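Local coordinates for protein 5-carboxymethyl-2-hydroxymuconate semialdehyde dehydrogenase (Thermus thermophilus, PDB 2D4E) that probably catalyses the NAD-dependent oxidation of 5-carboxymethyl-2-hydroxymuconate semialdehyde to the corresponding acid, as a member of the aldehyde dehydrogenase family, at residues V36-G41 and E63-R68; A58-E63 and Q226-E231. All blocks are in the same frame, centred on the assembly; numbering follows the deposited sequence.

Interaction 1. Residues V36-G41 and E63-R68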
loop_
_atom_site.group_PDB
_atom_site.type_symbol
_atom_site.label_atom_id
_atom_site.label_comp_id
_atom_site.label_asym_id
_atom_site.label_seq_id
_atom_site.Cartn_x
_atom_site.Cartn_y
_atom_site.Cartn_z
ATOM N N VAL C 36 -34.778 -12.408 -24.647
ATOM C CA VAL C 36 -36.200 -12.669 -24.498
ATOM C C VAL C 36 -36.992 -11.388 -24.295
ATOM O O VAL C 36 -36.462 -10.387 -23.809
ATOM C CB VAL C 36 -36.484 -13.584 -23.285
ATOM C CG1 VAL C 36 -35.720 -14.897 -23.420
ATOM C CG2 VAL C 36 -36.106 -12.861 -21.996
ATOM N N PRO C 37 -38.280 -11.404 -24.672
ATOM C CA PRO C 37 -39.153 -10.241 -24.521
ATOM C C PRO C 37 -39.738 -10.303 -23.121
ATOM O O PRO C 37 -39.459 -11.238 -22.373
ATOM C CB PRO C 37 -40.220 -10.487 -25.573
ATOM C CG PRO C 37 -40.417 -11.971 -25.448
ATOM C CD PRO C 37 -38.980 -12.487 -25.392
ATOM N N SER C 38 -40.542 -9.312 -22.763
ATOM C CA SER C 38 -41.181 -9.326 -21.458
ATOM C C SER C 38 -42.303 -10.357 -21.581
ATOM O O SER C 38 -42.793 -10.605 -22.683
ATOM C CB SER C 38 -41.761 -7.953 -21.138
ATOM O OG SER C 38 -40.746 -6.969 -21.164
ATOM N N GLU C 39 -42.703 -10.966 -20.469
ATOM C CA GLU C 39 -43.764 -11.964 -20.518
ATOM C C GLU C 39 -45.073 -11.346 -20.997
ATOM O O GLU C 39 -45.896 -12.021 -21.612
ATOM C CB GLU C 39 -43.952 -12.612 -19.143
ATOM C CG GLU C 39 -42.719 -13.375 -18.661
ATOM C CD GLU C 39 -42.909 -14.033 -17.302
ATOM O OE1 GLU C 39 -41.902 -14.510 -16.735
ATOM O OE2 GLU C 39 -44.056 -14.078 -16.805
ATOM N N SER C 40 -45.254 -10.056 -20.729
ATOM C CA SER C 40 -46.465 -9.348 -21.133
ATOM C C SER C 40 -46.441 -8.993 -22.621
ATOM O O SER C 40 -47.466 -8.621 -23.193
ATOM C CB SER C 40 -46.625 -8.062 -20.314
ATOM O OG SER C 40 -45.687 -7.078 -20.723
ATOM N N GLY C 41 -45.270 -9.102 -23.240
ATOM C CA GLY C 41 -45.142 -8.777 -24.650
ATOM C C GLY C 41 -45.059 -7.276 -24.889
ATOM O O GLY C 41 -44.845 -6.823 -26.012
ATOM N N GLU C 63 -41.215 -6.555 -12.727
ATOM C CA GLU C 63 -40.834 -7.421 -11.616
ATOM C C GLU C 63 -40.485 -8.840 -12.027
ATOM O O GLU C 63 -39.541 -9.422 -11.505
ATOM C CB GLU C 63 -41.960 -7.491 -10.585
ATOM C CG GLU C 63 -42.349 -6.158 -9.977
ATOM C CD GLU C 63 -43.445 -6.297 -8.932
ATOM O OE1 GLU C 63 -43.914 -5.258 -8.418
ATOM O OE2 GLU C 63 -43.836 -7.445 -8.622
ATOM N N ARG C 64 -41.260 -9.398 -12.950
ATOM C CA ARG C 64 -41.040 -10.764 -13.415
ATOM C C ARG C 64 -39.740 -10.956 -14.183
ATOM O O ARG C 64 -39.035 -11.944 -13.987
ATOM C CB ARG C 64 -42.216 -11.221 -14.283
ATOM C CG ARG C 64 -43.373 -11.788 -13.491
ATOM C CD ARG C 64 -44.507 -12.225 -14.401
ATOM N NE ARG C 64 -45.376 -13.187 -13.730
ATOM C CZ ARG C 64 -45.011 -14.426 -13.408
ATOM N NH1 ARG C 64 -43.794 -14.867 -13.709
ATOM N NH2 ARG C 64 -45.868 -15.230 -12.794
ATOM N N GLU C 65 -39.425 -10.021 -15.068
ATOM C CA GLU C 65 -38.194 -10.131 -15.835
ATOM C C GLU C 65 -37.011 -9.908 -14.891
ATOM O O GLU C 65 -35.985 -10.596 -14.975
ATOM C CB GLU C 65 -38.192 -9.111 -16.984
ATOM C CG GLU C 65 -39.207 -9.431 -18.095
ATOM C CD GLU C 65 -40.659 -9.196 -17.686
ATOM O OE1 GLU C 65 -41.550 -9.842 -18.281
ATOM O OE2 GLU C 65 -40.914 -8.358 -16.785
ATOM N N VAL C 66 -37.168 -8.964 -13.971
ATOM C CA VAL C 66 -36.112 -8.681 -13.009
ATOM C C VAL C 66 -35.881 -9.900 -12.115
ATOM O O VAL C 66 -34.735 -10.260 -11.832
ATOM C CB VAL C 66 -36.466 -7.453 -12.140
ATOM C CG1 VAL C 66 -35.471 -7.312 -10.978
ATOM C CG2 VAL C 66 -36.437 -6.202 -13.001
ATOM N N ASP C 67 -36.963 -10.543 -11.681
ATOM C CA ASP C 67 -36.838 -11.717 -10.820
ATOM C C ASP C 67 -36.045 -12.821 -11.526
ATOM O O ASP C 67 -35.154 -13.429 -10.939
ATOM C CB ASP C 67 -38.228 -12.220 -10.409
ATOM C CG ASP C 67 -38.165 -13.413 -9.472
ATOM O OD1 ASP C 67 -37.469 -13.339 -8.441
ATOM O OD2 ASP C 67 -38.817 -14.433 -9.764
ATOM N N ARG C 68 -36.355 -13.064 -12.796
ATOM C CA ARG C 68 -35.649 -14.081 -13.564
ATOM C C ARG C 68 -34.172 -13.719 -13.744
ATOM O O ARG C 68 -33.302 -14.584 -13.662
ATOM C CB ARG C 68 -36.319 -14.267 -14.928
ATOM C CG ARG C 68 -37.654 -14.998 -14.869
ATOM C CD ARG C 68 -38.466 -14.795 -16.150
ATOM N NE ARG C 68 -37.763 -15.273 -17.341
ATOM C CZ ARG C 68 -38.164 -15.048 -18.591
ATOM N NH1 ARG C 68 -39.269 -14.347 -18.825
ATOM N NH2 ARG C 68 -37.458 -15.521 -19.609
HETATM O O HOH W 1 -40.010 -13.703 -21.653
HETATM O O HOH W 2 -44.168 -9.031 -18.139
#

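Interaction 2. Residues A58-E63 and Q226-E231. With NAD (nicotinamide-adenine-dinucleotide), chain K.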
loop_
_atom_site.group_PDB
_atom_site.type_symbol
_atom_site.label_atom_id
_atom_site.label_comp_id
_atom_site.label_asym_id
_atom_site.label_seq_id
_atom_site.Cartn_x
_atom_site.Cartn_y
_atom_site.Cartn_z
ATOM N N ALA C 58 -38.090 -1.238 -27.315
ATOM C CA ALA C 58 -37.369 -2.110 -26.403
ATOM C C ALA C 58 -38.377 -2.776 -25.475
ATOM O O ALA C 58 -39.385 -2.168 -25.112
ATOM C CB ALA C 58 -36.358 -1.301 -25.592
ATOM N N ALA C 59 -38.104 -4.023 -25.095
ATOM C CA ALA C 59 -38.991 -4.766 -24.200
ATOM C C ALA C 59 -39.197 -4.013 -22.885
ATOM O O ALA C 59 -38.242 -3.509 -22.287
ATOM C CB ALA C 59 -38.416 -6.149 -23.927
ATOM N N ARG C 60 -40.445 -3.939 -22.434
ATOM C CA ARG C 60 -40.764 -3.242 -21.198
ATOM C C ARG C 60 -40.722 -4.211 -20.026
ATOM O O ARG C 60 -41.725 -4.834 -19.686
ATOM C CB ARG C 60 -42.148 -2.598 -21.305
ATOM C CG ARG C 60 -42.535 -1.742 -20.112
ATOM C CD ARG C 60 -43.792 -0.948 -20.403
ATOM N NE ARG C 60 -44.218 -0.154 -19.255
ATOM C CZ ARG C 60 -45.236 0.699 -19.274
ATOM N NH1 ARG C 60 -45.939 0.873 -20.385
ATOM N NH2 ARG C 60 -45.558 1.377 -18.182
ATOM N N GLY C 61 -39.548 -4.325 -19.413
ATOM C CA GLY C 61 -39.368 -5.237 -18.296
ATOM C C GLY C 61 -39.976 -4.799 -16.979
ATOM O O GLY C 61 -40.042 -3.608 -16.674
ATOM N N GLY C 62 -40.418 -5.781 -16.199
ATOM C CA GLY C 62 -41.021 -5.506 -14.905
ATOM C C GLY C 62 -40.498 -6.457 -13.845
ATOM O O GLY C 62 -39.464 -7.099 -14.039
ATOM N N GLU C 63 -41.215 -6.555 -12.727
ATOM C CA GLU C 63 -40.834 -7.421 -11.616
ATOM C C GLU C 63 -40.485 -8.840 -12.027
ATOM O O GLU C 63 -39.541 -9.422 -11.505
ATOM C CB GLU C 63 -41.960 -7.491 -10.585
ATOM C CG GLU C 63 -42.349 -6.158 -9.977
ATOM C CD GLU C 63 -43.445 -6.297 -8.932
ATOM O OE1 GLU C 63 -43.914 -5.258 -8.418
ATOM O OE2 GLU C 63 -43.836 -7.445 -8.622
ATOM N N GLN C 226 -34.507 -4.369 -19.862
ATOM C CA GLN C 226 -34.871 -3.044 -20.347
ATOM C C GLN C 226 -36.141 -2.610 -19.630
ATOM O O GLN C 226 -36.960 -3.447 -19.245
ATOM C CB GLN C 226 -35.124 -3.081 -21.855
ATOM C CG GLN C 226 -33.927 -3.487 -22.682
ATOM C CD GLN C 226 -32.955 -2.344 -22.909
ATOM O OE1 GLN C 226 -33.045 -1.300 -22.264
ATOM N NE2 GLN C 226 -32.015 -2.543 -23.824
ATOM N N GLY C 227 -36.314 -1.307 -19.446
ATOM C CA GLY C 227 -37.518 -0.845 -18.778
ATOM C C GLY C 227 -37.387 0.467 -18.039
ATOM O O GLY C 227 -36.291 1.014 -17.896
ATOM N N PHE C 228 -38.521 0.961 -17.555
ATOM C CA PHE C 228 -38.586 2.226 -16.834
ATOM C C PHE C 228 -37.983 2.137 -15.437
ATOM O O PHE C 228 -37.967 1.072 -14.821
ATOM C CB PHE C 228 -40.045 2.684 -16.743
ATOM C CG PHE C 228 -40.700 2.888 -18.081
ATOM C CD1 PHE C 228 -42.050 2.599 -18.258
ATOM C CD2 PHE C 228 -39.975 3.383 -19.164
ATOM C CE1 PHE C 228 -42.672 2.800 -19.498
ATOM C CE2 PHE C 228 -40.584 3.588 -20.403
ATOM C CZ PHE C 228 -41.935 3.296 -20.571
ATOM N N GLY C 229 -37.496 3.269 -14.940
ATOM C CA GLY C 229 -36.897 3.311 -13.617
ATOM C C GLY C 229 -37.824 2.854 -12.502
ATOM O O GLY C 229 -37.427 2.066 -11.637
ATOM N N GLU C 230 -39.060 3.346 -12.521
ATOM C CA GLU C 230 -40.038 2.992 -11.501
ATOM C C GLU C 230 -40.524 1.551 -11.615
ATOM O O GLU C 230 -41.116 1.018 -10.682
ATOM C CB GLU C 230 -41.232 3.946 -11.560
ATOM C CG GLU C 230 -41.005 5.263 -10.846
ATOM C CD GLU C 230 -42.135 6.257 -11.070
ATOM O OE1 GLU C 230 -43.319 5.845 -11.042
ATOM O OE2 GLU C 230 -41.837 7.454 -11.266
ATOM N N GLU C 231 -40.268 0.917 -12.752
ATOM C CA GLU C 231 -40.698 -0.462 -12.944
ATOM C C GLU C 231 -39.523 -1.431 -12.818
ATOM O O GLU C 231 -39.288 -1.983 -11.749
ATOM C CB GLU C 231 -41.402 -0.608 -14.302
ATOM C CG GLU C 231 -42.674 0.244 -14.396
ATOM C CD GLU C 231 -43.413 0.138 -15.726
ATOM O OE1 GLU C 231 -44.455 0.813 -15.861
ATOM O OE2 GLU C 231 -42.968 -0.604 -16.634
HETATM P PA NAD K . -32.067 9.144 -13.660
HETATM O O1A NAD K . -33.513 9.337 -13.645
HETATM O O2A NAD K . -31.503 9.065 -12.301
HETATM O O5B NAD K . -31.593 7.796 -14.430
HETATM C C5B NAD K . -30.550 6.876 -13.968
HETATM C C4B NAD K . -31.146 5.487 -13.906
HETATM O O4B NAD K . -32.057 5.539 -12.786
HETATM C C3B NAD K . -32.038 5.102 -15.120
HETATM O O3B NAD K . -31.602 3.853 -15.696
HETATM C C2B NAD K . -33.444 5.053 -14.500
HETATM O O2B NAD K . -34.319 4.099 -15.145
HETATM C C1B NAD K . -33.132 4.716 -13.056
HETATM N N9A NAD K . -34.209 5.081 -12.155
HETATM C C8A NAD K . -35.012 6.207 -12.153
HETATM N N7A NAD K . -35.929 6.220 -11.158
HETATM C C5A NAD K . -35.676 5.020 -10.494
HETATM C C6A NAD K . -36.298 4.412 -9.338
HETATM N N6A NAD K . -37.312 4.972 -8.676
HETATM N N1A NAD K . -35.786 3.186 -8.936
HETATM C C2A NAD K . -34.730 2.607 -9.633
HETATM N N3A NAD K . -34.104 3.087 -10.698
HETATM C C4A NAD K . -34.616 4.302 -11.089
HETATM O O3 NAD K . -31.468 10.286 -14.468
HETATM P PN NAD K . -30.638 10.509 -15.801
HETATM O O1N NAD K . -31.410 11.494 -16.586
HETATM O O2N NAD K . -30.395 9.206 -16.444
HETATM O O5D NAD K . -29.469 11.198 -15.056
HETATM C C5D NAD K . -28.518 12.094 -15.577
HETATM C C4D NAD K . -27.823 12.343 -14.275
HETATM O O4D NAD K . -26.776 11.379 -14.024
HETATM C C3D NAD K . -27.272 13.743 -14.047
HETATM O O3D NAD K . -27.676 14.304 -12.782
HETATM C C2D NAD K . -25.770 13.492 -14.172
HETATM O O2D NAD K . -25.022 14.498 -13.458
HETATM C C1D NAD K . -25.650 12.093 -13.610
HETATM N N1N NAD K . -24.418 11.401 -14.024
HETATM C C2N NAD K . -23.486 11.305 -13.002
HETATM C C3N NAD K . -22.290 10.678 -13.319
HETATM C C7N NAD K . -21.174 10.528 -12.296
HETATM O O7N NAD K . -20.150 9.963 -12.635
HETATM N N7N NAD K . -21.326 11.019 -11.053
HETATM C C4N NAD K . -22.032 10.151 -14.667
HETATM C C5N NAD K . -23.085 10.322 -15.611
HETATM C C6N NAD K . -24.288 10.928 -15.370
HETATM O O HOH W 3 -40.408 -1.047 -17.710
#

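Interaction 1. Residues V36-G41 and E63-R68
A type I beta turn, S38-G41, in the loop between strands 34-36 and 43-48 docks on the N-terminal end of helix 63-80. The turn is closed by G41 N to S38 O at 3.0 Å, and it presents the E39 amide directly, and the S40 amide through a water, to the carboxylate of E65. E65 OE1 takes E39 N at 2.7 Å in a fairly straight bond (162°), using its anti lone pair. The water that donates to E65 OE1 accepts from S40 N at 3.0 Å, so one oxygen holds two successive amides. CB of S38 rests on E65 OE1 at 3.4 Å, while S38 OG turns to H29 and to the carbonyl of R60.

E65 is bent at chi2 (72°), and its other oxygen, OE2, accepts the amide of G62. E65, three residues after the N-cap G62, thus supplies the half of a capping box in which the later side chain takes the N-cap amide; G62 has no side chain to return the bond. An alanine here would remove the acceptor of E39 N and G62 N and an anchor of the water on S40 N, and would probably loosen the turn from the helix start.

Outside this, E39 reaches across, extended beyond CG, into a salt-bridge network. Its OE2 lies 3.2 Å from R64 NH1, the carboxylate and guanidinium planes 43° apart, and also packs on R64 CD. Its OE1 meets R68 NH1 tip to tip in a weak bond of 3.4 Å. The two arginines probably offset the repulsion between the E39 and E65 carboxylates. R68 NH1 also donates to a water in its guanidinium plane, which passes the link on to P37 O, and V36 CG2 meets R68 NH2 at 3.8 Å.

Interaction 2. Residues A58-E63 and Q226-E231
R60, E231 and Q226 carry this contact between the segment that leaves strand 53-59 and the start of helix 229-238. The R60 side chain is extended from CG to NE, with CG anti to the backbone N (chi1 -175°), and grips the E231 carboxylate side-on. R60 NE donates to E231 OE2 at 2.9 Å and R60 NH2 to E231 OE1 at 2.6 Å, a salt bridge made of two hydrogen bonds; both oxygens use syn lone pairs, and the planes are nearly coplanar (7° apart). F228 brings its ring edge over one guanidinium face, CE1 lying 3.3 Å from R60 CZ with the planes 62° apart; the two in-plane bonds hold the guanidinium in the carboxylate plane, and the ring edge probably helps to limit its tilt. A water joins E231 OE2 to G61 O and F228 N.

Q226 contributes its backbone carbonyl and its CB: its O accepts G61 N at 2.7 Å, the donor standing above the carbonyl plane. Q226 CB packs on A59 O at 3.2 Å, while its amide end turns away to bond P202 O and T206. Glycines keep the backbones close, since a CB on G227 would run into G61 O and one on G61 into Q226 O. At G229, whose CA lies 3.1 Å from NAD O2B, a side chain would hit the adenine.

Strand 53-59 pairs with 43-48, whose F44 meets the F228 ring, and this hairpin abuts the connection from 222-224, an outermost strand of the five-stranded parallel sheet, to helix 229-238 beside the cofactor.

The contacts lie with their centres about 9 Å apart on the same side of the chain's centre, and their segments alternate along the sequence: 36-41, 58-63, 63-68, 226-231. E63 lies in both ranges, without contact across either, at the step from strand 53-59 to helix 63-80. They touch where S38 OG lies 2.8 Å from R60 O, probably a hydrogen bond, and where P37 and S38 pack on A59. Interaction 1 joins the early loop to helix 63-80; interaction 2 carries the strand end on to helix 229-238 at the adenosine end of NAD. The hairpin 43-48/53-59 and the loop before it are probably held against the cofactor-binding part, whose parallel sheet is Rossmann-like.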